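1,4-beta-N-Acetylmuramidase M1 (Streptomyces coelicolor, PDB 1JFX) hydrolyses the beta-1,4 linkages between N-acetylmuramic acid and N-acetylglucosamine in bacterial cell-wall peptidoglycan, acting on O-acetylated (diacetylmuramic) material as well. Local coordinates at residues 39-42 against 43-47; 109-112 against 113-117; 122-125 against 126-130; 137-140 against 141-145; 152-155 against 156-160. One frame throughout, in Å; residues are numbered along the deposited sequence.

Interaction 1: residues 39-42 against 43-47; sequences NYKD and DRFSA
Asp42 and Lys41 both send CG to the far side from the backbone N (chi1 -172° and -176°), which carries the carboxylate of Asp42 to the backbone of Arg44 and starts the Lys41 chain toward Phe45. Asp42 OD1 accepts from Arg44 N at 2.8 Å, on the anti side of the carboxylate and 20° out of its plane. Aspartate suits this place because its short chain reaches a backbone N-H just ahead of a helix; its other oxygen, OD2, takes the N-H of His12. The type I turn from Asp42 to Phe45 is closed by Phe45 N bonding to Asp42 O over 3.2 Å, the N-H arriving from above the carbonyl plane, and from there helix 45-54 begins. Lys41, bent at chi2 and chi4, crosses the Phe45 ring at a slant, its CE 3.7 Å from Phe45 CD2. Past CE, Lys41 NZ donates to a water 2.7 Å away that also bonds Ser46 OG. A second water accepts from Asp43 N and meets Tyr40 OH, while a third donates to Lys41 O and to Asp43 OD1. With the Asp42 carboxylate beside the N-H groups that lead into the helix, negative charge faces the positive end of the helix dipole, which would be expected to favour the ionised form of Asp42.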
# COMPACT_ATOMS: atom_id res chain seq x y z
N ASN A 39 -8.24 0.86 15.72
CA ASN A 39 -8.54 2.22 16.15
C ASN A 39 -7.44 3.25 16.05
O ASN A 39 -7.51 4.30 16.69
CB ASN A 39 -9.05 2.19 17.59
CG ASN A 39 -8.05 1.58 18.53
OD1 ASN A 39 -6.85 1.66 18.31
ND2 ASN A 39 -8.55 0.97 19.61
N TYR A 40 -6.42 2.99 15.24
CA TYR A 40 -5.37 3.97 15.07
C TYR A 40 -5.64 4.71 13.77
O TYR A 40 -5.98 4.08 12.76
CB TYR A 40 -4.00 3.30 15.00
CG TYR A 40 -2.89 4.28 14.72
CD1 TYR A 40 -2.55 4.63 13.41
CD2 TYR A 40 -2.19 4.88 15.76
CE1 TYR A 40 -1.54 5.55 13.14
CE2 TYR A 40 -1.17 5.81 15.51
CZ TYR A 40 -0.86 6.14 14.20
OH TYR A 40 0.15 7.06 13.94
N LYS A 41 -5.49 6.03 13.79
CA LYS A 41 -5.66 6.86 12.60
C LYS A 41 -4.44 7.76 12.52
O LYS A 41 -4.10 8.43 13.50
CB LYS A 41 -6.93 7.72 12.68
CG LYS A 41 -7.19 8.53 11.40
CD LYS A 41 -7.37 7.59 10.20
CE LYS A 41 -7.53 8.35 8.90
NZ LYS A 41 -8.73 9.25 8.90
N ASP A 42 -3.77 7.77 11.37
CA ASP A 42 -2.59 8.59 11.19
C ASP A 42 -2.98 10.08 11.27
O ASP A 42 -3.86 10.54 10.53
CB ASP A 42 -1.94 8.27 9.84
CG ASP A 42 -0.59 8.95 9.66
OD1 ASP A 42 -0.56 10.19 9.51
OD2 ASP A 42 0.43 8.23 9.67
N ASP A 43 -2.32 10.82 12.16
CA ASP A 43 -2.65 12.23 12.34
C ASP A 43 -2.38 13.14 11.15
O ASP A 43 -2.98 14.21 11.07
CB ASP A 43 -1.92 12.82 13.55
CG ASP A 43 -2.50 12.34 14.87
OD1 ASP A 43 -3.74 12.25 14.97
OD2 ASP A 43 -1.72 12.09 15.81
N ARG A 44 -1.49 12.72 10.26
CA ARG A 44 -1.16 13.54 9.09
C ARG A 44 -1.95 13.12 7.86
O ARG A 44 -1.84 13.75 6.82
CB ARG A 44 0.33 13.41 8.75
CG ARG A 44 1.30 13.89 9.82
CD ARG A 44 1.49 15.38 9.79
NE ARG A 44 2.58 15.80 10.67
CZ ARG A 44 2.93 17.07 10.85
NH1 ARG A 44 2.27 18.04 10.21
NH2 ARG A 44 3.93 17.37 11.67
N PHE A 45 -2.75 12.06 7.98
CA PHE A 45 -3.50 11.56 6.82
C PHE A 45 -4.35 12.55 6.04
O PHE A 45 -4.19 12.67 4.83
CB PHE A 45 -4.40 10.37 7.18
CG PHE A 45 -5.20 9.89 6.02
CD1 PHE A 45 -4.60 9.18 4.99
CD2 PHE A 45 -6.55 10.23 5.89
CE1 PHE A 45 -5.32 8.82 3.84
CE2 PHE A 45 -7.28 9.89 4.76
CZ PHE A 45 -6.67 9.19 3.73
N SER A 46 -5.27 13.24 6.71
CA SER A 46 -6.14 14.18 6.01
C SER A 46 -5.41 15.25 5.23
O SER A 46 -5.76 15.54 4.08
CB SER A 46 -7.11 14.84 7.00
OG SER A 46 -8.11 13.92 7.38
N ALA A 47 -4.39 15.84 5.84
CA ALA A 47 -3.64 16.88 5.15
C ALA A 47 -2.85 16.29 3.99
O ALA A 47 -2.84 16.86 2.91
CB ALA A 47 -2.70 17.59 6.13
O HOH W 1 -0.53 9.77 14.04
O HOH W 2 -2.80 9.20 16.10
O HOH W 3 -5.66 10.90 14.21
O HOH W 4 -8.23 11.83 9.60
O HOH W 5 -5.63 12.80 9.59

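Interaction 2: residues 109-112 against 113-117; sequences YGLS and TTQMR
Ser112 and Gln115 face each other across the first turn of helix 113-131 as a reciprocal pair, a capping box. The carboxamide of Gln115 turns back along the helix start so that OE1 receives Ser112 N at 2.9 Å, in the carbonyl plane, on a lone pair and nearly straight at 171°. In return Ser112 OG accepts from Gln115 N at 3.1 Å. The serine hydroxyl sits between its own backbone N and carbonyl carbon (chi1 62°), which puts OG over the first turn, and CG of Gln115 passes only 3.3 Å from this OG. Serine carries its hydroxyl one bond from CB, close enough to its own backbone to reach the N-H of Gln115, and glutamine is long enough to reach back to the N-H of the cap residue. The regular helical bond from Met116 N to Ser112 O, 2.9 Å, follows directly. Leu111 lies at about a right angle to both Gln115 and Met116, with CD2 near the amide oxygen and CD1 4.1 Å from Met116 CE. That methyl also meets Tyr109, approaching the ring obliquely, 4.0 Å from CD2; the flexible thioether, bent at chi2 and chi3, lets one CE serve both neighbours. Gly110, between Tyr109 and Leu111 in the chain, has a positive phi, which glycine adopts easily. Tyr109 OH bonds Glu100 O, close to the predicted active site, and both Tyr109 and Met116 rest on Trp143. The cap thus starts the helix after strand 96-98 where its first turn packs on helix 141-148.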
# COMPACT_ATOMS: atom_id res chain seq x y z
N TYR A 109 1.01 -13.05 13.77
CA TYR A 109 -0.14 -12.61 14.55
C TYR A 109 -0.98 -13.66 15.25
O TYR A 109 -2.14 -13.42 15.56
CB TYR A 109 -1.02 -11.76 13.62
CG TYR A 109 -0.33 -10.52 13.08
CD1 TYR A 109 -0.30 -9.34 13.83
CD2 TYR A 109 0.29 -10.53 11.83
CE1 TYR A 109 0.32 -8.19 13.34
CE2 TYR A 109 0.92 -9.37 11.33
CZ TYR A 109 0.93 -8.22 12.10
OH TYR A 109 1.54 -7.08 11.62
N GLY A 110 -0.40 -14.83 15.50
CA GLY A 110 -1.13 -15.87 16.19
C GLY A 110 -2.11 -16.63 15.32
O GLY A 110 -2.91 -17.41 15.82
N LEU A 111 -2.06 -16.38 14.02
CA LEU A 111 -2.95 -17.09 13.10
C LEU A 111 -2.20 -18.20 12.37
O LEU A 111 -1.04 -18.04 12.00
CB LEU A 111 -3.55 -16.12 12.08
CG LEU A 111 -4.42 -14.99 12.63
CD1 LEU A 111 -5.06 -14.23 11.46
CD2 LEU A 111 -5.51 -15.56 13.53
N SER A 112 -2.87 -19.34 12.16
CA SER A 112 -2.27 -20.43 11.40
C SER A 112 -2.22 -19.92 9.96
O SER A 112 -2.80 -18.87 9.65
CB SER A 112 -3.12 -21.70 11.47
OG SER A 112 -4.41 -21.50 10.89
N THR A 113 -1.53 -20.65 9.08
CA THR A 113 -1.46 -20.21 7.70
C THR A 113 -2.86 -20.20 7.10
O THR A 113 -3.20 -19.31 6.33
CB THR A 113 -0.53 -21.10 6.82
OG1 THR A 113 -0.94 -22.48 6.91
CG2 THR A 113 0.93 -20.95 7.26
N THR A 114 -3.69 -21.18 7.47
CA THR A 114 -5.04 -21.24 6.94
C THR A 114 -5.88 -20.06 7.46
O THR A 114 -6.66 -19.46 6.70
CB THR A 114 -5.74 -22.58 7.30
OG1 THR A 114 -5.03 -23.66 6.67
CG2 THR A 114 -7.19 -22.58 6.82
N GLN A 115 -5.74 -19.72 8.73
CA GLN A 115 -6.50 -18.59 9.28
C GLN A 115 -6.04 -17.28 8.65
O GLN A 115 -6.85 -16.36 8.46
CB GLN A 115 -6.33 -18.49 10.79
CG GLN A 115 -6.99 -19.61 11.58
CD GLN A 115 -6.63 -19.54 13.04
OE1 GLN A 115 -5.45 -19.41 13.40
NE2 GLN A 115 -7.63 -19.63 13.92
N MET A 116 -4.76 -17.19 8.34
CA MET A 116 -4.23 -15.96 7.76
C MET A 116 -4.75 -15.82 6.34
O MET A 116 -5.06 -14.72 5.90
CB MET A 116 -2.70 -15.96 7.77
CG MET A 116 -2.09 -14.65 7.27
SD MET A 116 -2.54 -13.22 8.28
CE MET A 116 -1.43 -13.47 9.70
N ARG A 117 -4.83 -16.93 5.62
CA ARG A 117 -5.35 -16.88 4.26
C ARG A 117 -6.79 -16.37 4.32
O ARG A 117 -7.19 -15.52 3.53
CB ARG A 117 -5.33 -18.27 3.62
CG ARG A 117 -3.93 -18.75 3.32
CD ARG A 117 -3.92 -20.14 2.72
NE ARG A 117 -2.56 -20.57 2.44
CZ ARG A 117 -2.25 -21.62 1.69
NH1 ARG A 117 -3.22 -22.36 1.15
NH2 ARG A 117 -0.98 -21.92 1.45

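Interaction 3: residues 122-125 against 126-130; sequences DFHA and RYKAR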
# COMPACT_ATOMS: atom_id res chain seq x y z
N ASP A 122 -10.87 -12.30 3.51
CA ASP A 122 -11.97 -11.54 4.07
C ASP A 122 -11.75 -10.04 3.89
O ASP A 122 -12.68 -9.29 3.56
CB ASP A 122 -12.16 -11.86 5.56
CG ASP A 122 -12.76 -13.24 5.79
OD1 ASP A 122 -13.22 -13.88 4.82
OD2 ASP A 122 -12.79 -13.67 6.97
N PHE A 123 -10.52 -9.58 4.12
CA PHE A 123 -10.22 -8.17 3.95
C PHE A 123 -10.43 -7.79 2.48
O PHE A 123 -11.04 -6.77 2.16
CB PHE A 123 -8.78 -7.85 4.39
CG PHE A 123 -8.47 -6.37 4.47
CD1 PHE A 123 -8.29 -5.61 3.32
CD2 PHE A 123 -8.39 -5.74 5.71
CE1 PHE A 123 -8.02 -4.22 3.41
CE2 PHE A 123 -8.13 -4.37 5.82
CZ PHE A 123 -7.94 -3.61 4.66
N HIS A 124 -9.94 -8.63 1.58
CA HIS A 124 -10.10 -8.35 0.17
C HIS A 124 -11.59 -8.31 -0.22
O HIS A 124 -12.03 -7.39 -0.91
CB HIS A 124 -9.36 -9.39 -0.69
CG HIS A 124 -9.65 -9.29 -2.15
ND1 HIS A 124 -10.83 -9.74 -2.71
CD2 HIS A 124 -8.95 -8.72 -3.16
CE1 HIS A 124 -10.84 -9.45 -4.00
NE2 HIS A 124 -9.71 -8.83 -4.30
N ALA A 125 -12.35 -9.29 0.24
CA ALA A 125 -13.77 -9.34 -0.11
C ALA A 125 -14.52 -8.12 0.38
O ALA A 125 -15.32 -7.55 -0.37
CB ALA A 125 -14.41 -10.59 0.45
N ARG A 126 -14.27 -7.71 1.62
CA ARG A 126 -14.99 -6.56 2.16
C ARG A 126 -14.52 -5.25 1.54
O ARG A 126 -15.35 -4.36 1.28
CB ARG A 126 -14.86 -6.52 3.69
CG ARG A 126 -15.65 -5.39 4.37
CD ARG A 126 -17.13 -5.33 3.94
NE ARG A 126 -17.84 -6.61 4.05
CZ ARG A 126 -18.68 -6.93 5.03
NH1 ARG A 126 -18.93 -6.08 6.03
NH2 ARG A 126 -19.31 -8.10 5.00
N TYR A 127 -13.23 -5.12 1.29
CA TYR A 127 -12.75 -3.89 0.69
C TYR A 127 -13.35 -3.75 -0.71
O TYR A 127 -13.72 -2.64 -1.12
CB TYR A 127 -11.22 -3.88 0.61
CG TYR A 127 -10.70 -2.54 0.13
CD1 TYR A 127 -10.81 -1.40 0.93
CD2 TYR A 127 -10.17 -2.40 -1.16
CE1 TYR A 127 -10.42 -0.15 0.46
CE2 TYR A 127 -9.77 -1.15 -1.64
CZ TYR A 127 -9.91 -0.02 -0.83
OH TYR A 127 -9.57 1.21 -1.32
N LYS A 128 -13.47 -4.86 -1.43
CA LYS A 128 -14.04 -4.81 -2.78
C LYS A 128 -15.53 -4.48 -2.71
O LYS A 128 -16.04 -3.71 -3.52
CB LYS A 128 -13.82 -6.13 -3.52
CG LYS A 128 -14.15 -6.04 -5.01
CD LYS A 128 -13.64 -7.26 -5.78
CE LYS A 128 -13.82 -7.07 -7.29
NZ LYS A 128 -12.98 -5.97 -7.86
N ALA A 129 -16.23 -5.06 -1.73
CA ALA A 129 -17.66 -4.77 -1.59
C ALA A 129 -17.84 -3.28 -1.29
O ALA A 129 -18.76 -2.63 -1.80
CB ALA A 129 -18.25 -5.61 -0.45
N ARG A 130 -16.94 -2.72 -0.49
CA ARG A 130 -17.05 -1.30 -0.15
C ARG A 130 -16.68 -0.33 -1.26
O ARG A 130 -17.35 0.70 -1.44
CB ARG A 130 -16.16 -0.97 1.06
CG ARG A 130 -16.60 -1.57 2.40
CD ARG A 130 -17.90 -0.93 2.92
NE ARG A 130 -17.78 0.51 3.17
CZ ARG A 130 -17.39 1.07 4.30
NH1 ARG A 130 -17.06 0.33 5.36
NH2 ARG A 130 -17.35 2.41 4.39
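Four successive i to i+4 backbone bonds join residues 122-125 to 126-129 in regular alpha-helix, from Arg126 N to Asp122 O (3.0 Å) through to Ala129 N bonding Ala125 O. Side chains four residues apart therefore fall on the same side of the helix. His124 and Lys128 run alongside each other in the same direction, with Lys128 CD 4.0 Å from His124 CE1 and its approach to the imidazole oblique. Both chains set out with CG opposite the backbone N (chi1 171° and -169°), and the lysine passes the ring with CD as its point of contact. Their polar ends converge on Asp134: His124 NE2 bonds its OD1, and Lys128 NZ forms a salt bridge with the same oxygen while also donating to Thr132 O. The shared carboxylate would be expected to offset the charge of Lys128 and, if it is protonated, that of His124. One residue back, Phe123 and Tyr127 form the apolar stripe of the helix, Phe123 CE1 meeting Tyr127 CB at 4.3 Å. Phenylalanine suits the wholly apolar position, whereas the hydroxyl of buried Tyr127 is satisfied by Gly84 O and Gly95 N. Arg126, bent at chi2 and chi3, keeps its CB 3.5 Å from Asp122 O and sends its guanidinium away to Asp77. Small Ala125 and Ala129 occupy exposed positions. Helix 113-131 bridges strands 96-98 and 136-139 in a beta-alpha-beta unit: Phe123 and Tyr127 both touch Val135, just before strand 136-139, while Asp122, Arg126 and Arg130 lean on helix 72-81.

Interaction 4: residues 137-140 against 141-145; sequences IYTT and ASWWN
Trp144 N donates to Thr140 O at 3.0 Å, while the side chain of the same threonine accepts from Trp143 N, 3.1 Å from Thr140 OG1, so that Thr140 holds two N-H groups of the first turn. It is the N-cap of helix 141-148, where strand 136-139 passes into the helix in a beta-alpha-beta unit of the family's barrel fold. A chi1 of 57° tucks the hydroxyl in over its own backbone, facing the N-H of Trp143; the bond is fairly straight at 158°. Threonine fits here because it caps with its oxygen while the side chain also touches Ala163 of strand 160-163. Thr139, the residue before, crosses Trp143 and Trp144 at about right angles, offering a different branch to each: OG1 comes within 3.5 Å of Trp143 CE3, and CG2 within 4.1 Å of Trp144 CB. The polar partner of this buried hydroxyl is Ile99 O, in the chain just before the predicted catalytic Glu100. Each indole is fixed at its N-H as well, Trp143 NE1 by Met107 O and Trp144 NE1 by Trp151 O, so the polar atom of each large ring has a partner. Trp144 further rests on Ile120 of helix 113-131, while its ring meets that of Phe176 with the planes at about 55°. Where the strand enters this packing, the branched Ile137 lies at about a right angle to the Trp144 side chain and nears its six-membered ring obliquely, its CD1 4.2 Å from CH2 and its CG2 equally far from CZ3.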
# COMPACT_ATOMS: atom_id res chain seq x y z
N ILE A 137 -1.85 -5.49 -2.17
CA ILE A 137 -1.19 -6.07 -1.02
C ILE A 137 0.28 -5.64 -0.92
O ILE A 137 1.07 -5.89 -1.84
CB ILE A 137 -1.25 -7.64 -1.06
CG1 ILE A 137 -2.71 -8.10 -0.87
CG2 ILE A 137 -0.36 -8.24 0.05
CD1 ILE A 137 -2.89 -9.61 -1.05
N TYR A 138 0.61 -4.98 0.18
CA TYR A 138 2.00 -4.56 0.45
C TYR A 138 2.53 -5.52 1.50
O TYR A 138 1.91 -5.69 2.57
CB TYR A 138 2.07 -3.13 1.02
CG TYR A 138 3.43 -2.78 1.63
CD1 TYR A 138 3.75 -3.13 2.95
CD2 TYR A 138 4.41 -2.09 0.89
CE1 TYR A 138 4.98 -2.82 3.52
CE2 TYR A 138 5.65 -1.76 1.45
CZ TYR A 138 5.93 -2.13 2.76
OH TYR A 138 7.16 -1.80 3.33
N THR A 139 3.67 -6.14 1.21
CA THR A 139 4.29 -7.06 2.15
C THR A 139 5.69 -7.40 1.68
O THR A 139 6.16 -6.88 0.66
CB THR A 139 3.46 -8.38 2.28
OG1 THR A 139 3.99 -9.17 3.35
CG2 THR A 139 3.50 -9.19 1.00
N THR A 140 6.39 -8.23 2.46
CA THR A 140 7.71 -8.69 2.07
C THR A 140 7.54 -10.12 1.61
O THR A 140 6.59 -10.80 1.98
CB THR A 140 8.74 -8.66 3.23
OG1 THR A 140 8.26 -9.45 4.34
CG2 THR A 140 8.99 -7.22 3.68
N ALA A 141 8.47 -10.61 0.80
CA ALA A 141 8.39 -11.98 0.35
C ALA A 141 8.47 -12.92 1.56
O ALA A 141 7.74 -13.90 1.63
CB ALA A 141 9.55 -12.28 -0.61
N SER A 142 9.36 -12.61 2.50
CA SER A 142 9.54 -13.44 3.70
C SER A 142 8.25 -13.60 4.47
O SER A 142 7.87 -14.71 4.86
CB SER A 142 10.58 -12.82 4.65
OG SER A 142 11.88 -13.02 4.14
N TRP A 143 7.58 -12.48 4.73
CA TRP A 143 6.35 -12.55 5.49
C TRP A 143 5.29 -13.31 4.70
O TRP A 143 4.60 -14.17 5.25
CB TRP A 143 5.84 -11.15 5.83
CG TRP A 143 4.75 -11.17 6.84
CD1 TRP A 143 4.88 -11.07 8.20
CD2 TRP A 143 3.36 -11.41 6.59
NE1 TRP A 143 3.65 -11.23 8.81
CE2 TRP A 143 2.70 -11.44 7.84
CE3 TRP A 143 2.60 -11.60 5.43
CZ2 TRP A 143 1.33 -11.67 7.97
CZ3 TRP A 143 1.22 -11.83 5.55
CH2 TRP A 143 0.61 -11.86 6.82
N TRP A 144 5.13 -12.99 3.42
CA TRP A 144 4.13 -13.70 2.63
C TRP A 144 4.34 -15.21 2.65
O TRP A 144 3.43 -16.00 2.96
CB TRP A 144 4.14 -13.23 1.18
CG TRP A 144 3.00 -13.82 0.41
CD1 TRP A 144 3.04 -14.90 -0.44
CD2 TRP A 144 1.63 -13.42 0.49
NE1 TRP A 144 1.77 -15.19 -0.89
CE2 TRP A 144 0.89 -14.30 -0.33
CE3 TRP A 144 0.95 -12.40 1.18
CZ2 TRP A 144 -0.50 -14.19 -0.47
CZ3 TRP A 144 -0.43 -12.30 1.04
CH2 TRP A 144 -1.14 -13.19 0.21
N ASN A 145 5.55 -15.63 2.33
CA ASN A 145 5.81 -17.05 2.29
C ASN A 145 5.65 -17.72 3.66
O ASN A 145 5.01 -18.77 3.78
CB ASN A 145 7.18 -17.31 1.67
CG ASN A 145 7.18 -17.05 0.16
OD1 ASN A 145 6.14 -17.20 -0.51
ND2 ASN A 145 8.33 -16.66 -0.39

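Interaction 5: residues 152-155 against 156-160; sequences NGMA and AKSPF
Met154 folds back over Lys157 and Ser158, and its side chain can be traced outward from CB. CG is set beside the backbone N (chi1 -59°), and further bends at chi2 and chi3 curl the chain toward these two residues. SD comes 4.0 Å from Lys157 CD, where the two side chains pass at an oblique angle. The terminal methyl, CE, ends 3.9 Å from Lys157 CB and 3.4 Å from Ser158 OG. An unbranched, flexible chain such as methionine's can make this compact curl. Its carbonyl oxygen is gripped twice: Ser158 N bonds to Met154 O at 3.0 Å and lies in the carbonyl plane, whereas Lys157 N reaches it from above that plane. Ahead of it, a type I turn from Asn152 to Ala155 contains Gly153, whose carbonyl oxygen accepts from two waters. One of these receives Ala156 N, and the other Lys157 NZ at 2.8 Å, at the far end of the extended lysine. A third water donates to Ala155 O and to Ser158 O, spanning the next bend. Ser158 is small enough to admit the methionine methyl beside its OG, which is hydrogen-bonded to Val135 O. In a loop without regular helix or strand, peptide groups that no helix or sheet would pair are matched by one doubly bonded carbonyl and by bridging waters, while the methionine chain packs toward Ile137, Ile120 and His124.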
# COMPACT_ATOMS: atom_id res chain seq x y z
N ASN A 152 -0.86 -19.02 -3.26
CA ASN A 152 -1.09 -18.47 -4.61
C ASN A 152 -2.52 -17.92 -4.75
O ASN A 152 -2.89 -17.41 -5.81
CB ASN A 152 -0.88 -19.56 -5.68
CG ASN A 152 -1.04 -19.02 -7.11
OD1 ASN A 152 -0.27 -18.18 -7.56
ND2 ASN A 152 -2.06 -19.52 -7.82
N GLY A 153 -3.29 -17.99 -3.68
CA GLY A 153 -4.68 -17.57 -3.72
C GLY A 153 -5.05 -16.14 -4.04
O GLY A 153 -6.22 -15.85 -4.35
N MET A 154 -4.09 -15.23 -3.95
CA MET A 154 -4.39 -13.84 -4.26
C MET A 154 -3.79 -13.42 -5.59
O MET A 154 -3.89 -12.27 -5.96
CB MET A 154 -3.85 -12.91 -3.16
CG MET A 154 -4.41 -13.19 -1.78
SD MET A 154 -6.21 -13.09 -1.72
CE MET A 154 -6.47 -11.30 -1.86
N ALA A 155 -3.19 -14.37 -6.31
CA ALA A 155 -2.57 -14.04 -7.59
C ALA A 155 -3.50 -13.32 -8.57
O ALA A 155 -3.08 -12.38 -9.25
CB ALA A 155 -1.99 -15.30 -8.25
N ALA A 156 -4.76 -13.75 -8.63
CA ALA A 156 -5.69 -13.11 -9.56
C ALA A 156 -6.59 -12.09 -8.87
O ALA A 156 -7.47 -11.52 -9.52
CB ALA A 156 -6.54 -14.16 -10.26
N LYS A 157 -6.36 -11.85 -7.58
CA LYS A 157 -7.21 -10.93 -6.83
C LYS A 157 -6.58 -9.61 -6.40
O LYS A 157 -7.28 -8.61 -6.33
CB LYS A 157 -7.72 -11.61 -5.56
CG LYS A 157 -8.79 -12.66 -5.76
CD LYS A 157 -9.22 -13.17 -4.40
CE LYS A 157 -10.43 -14.07 -4.47
NZ LYS A 157 -10.73 -14.60 -3.11
N SER A 158 -5.29 -9.62 -6.07
CA SER A 158 -4.65 -8.39 -5.61
C SER A 158 -3.34 -8.01 -6.26
O SER A 158 -2.45 -8.86 -6.40
CB SER A 158 -4.36 -8.48 -4.10
OG SER A 158 -5.53 -8.41 -3.30
N PRO A 159 -3.20 -6.74 -6.67
CA PRO A 159 -1.93 -6.31 -7.28
C PRO A 159 -0.91 -6.43 -6.13
O PRO A 159 -1.27 -6.27 -4.95
CB PRO A 159 -2.18 -4.85 -7.64
CG PRO A 159 -3.66 -4.82 -7.93
CD PRO A 159 -4.25 -5.72 -6.87
N PHE A 160 0.35 -6.68 -6.46
CA PHE A 160 1.39 -6.87 -5.44
C PHE A 160 2.35 -5.69 -5.31
O PHE A 160 2.95 -5.26 -6.29
CB PHE A 160 2.15 -8.17 -5.80
CG PHE A 160 3.28 -8.53 -4.86
CD1 PHE A 160 3.10 -8.54 -3.48
CD2 PHE A 160 4.50 -8.97 -5.38
CE1 PHE A 160 4.12 -8.98 -2.63
CE2 PHE A 160 5.53 -9.41 -4.54
CZ PHE A 160 5.34 -9.42 -3.17
O HOH W 6 -6.50 -15.40 -7.03
O HOH W 7 -8.46 -16.20 -2.73
O HOH W 8 -1.46 -10.27 -8.42

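How the interactions relate
In chain order the five contacts run from interaction 1 to interaction 5, all within the glycosyl hydrolase family 25 barrel. Interaction 1 stands apart, its centre about 28 Å from those of interactions 2 and 5; it and interaction 4 reach the same curled sheet on opposite sides of the chain's centre. Interactions 2 and 3 share helix 113-131, their centres about 18 Å apart. The start of that helix touches interaction 4 through Met116 on Trp143, and its later turns touch interaction 5 through His124. Interactions 4 and 5 adjoin, Pro159 O probably bonding Ile137 N. Interactions 2 to 5 follow one another along two successive beta-alpha-beta units, from strand 96-98 to strand 160-163, and interactions 2 and 4 lie near predicted active-site Glu100.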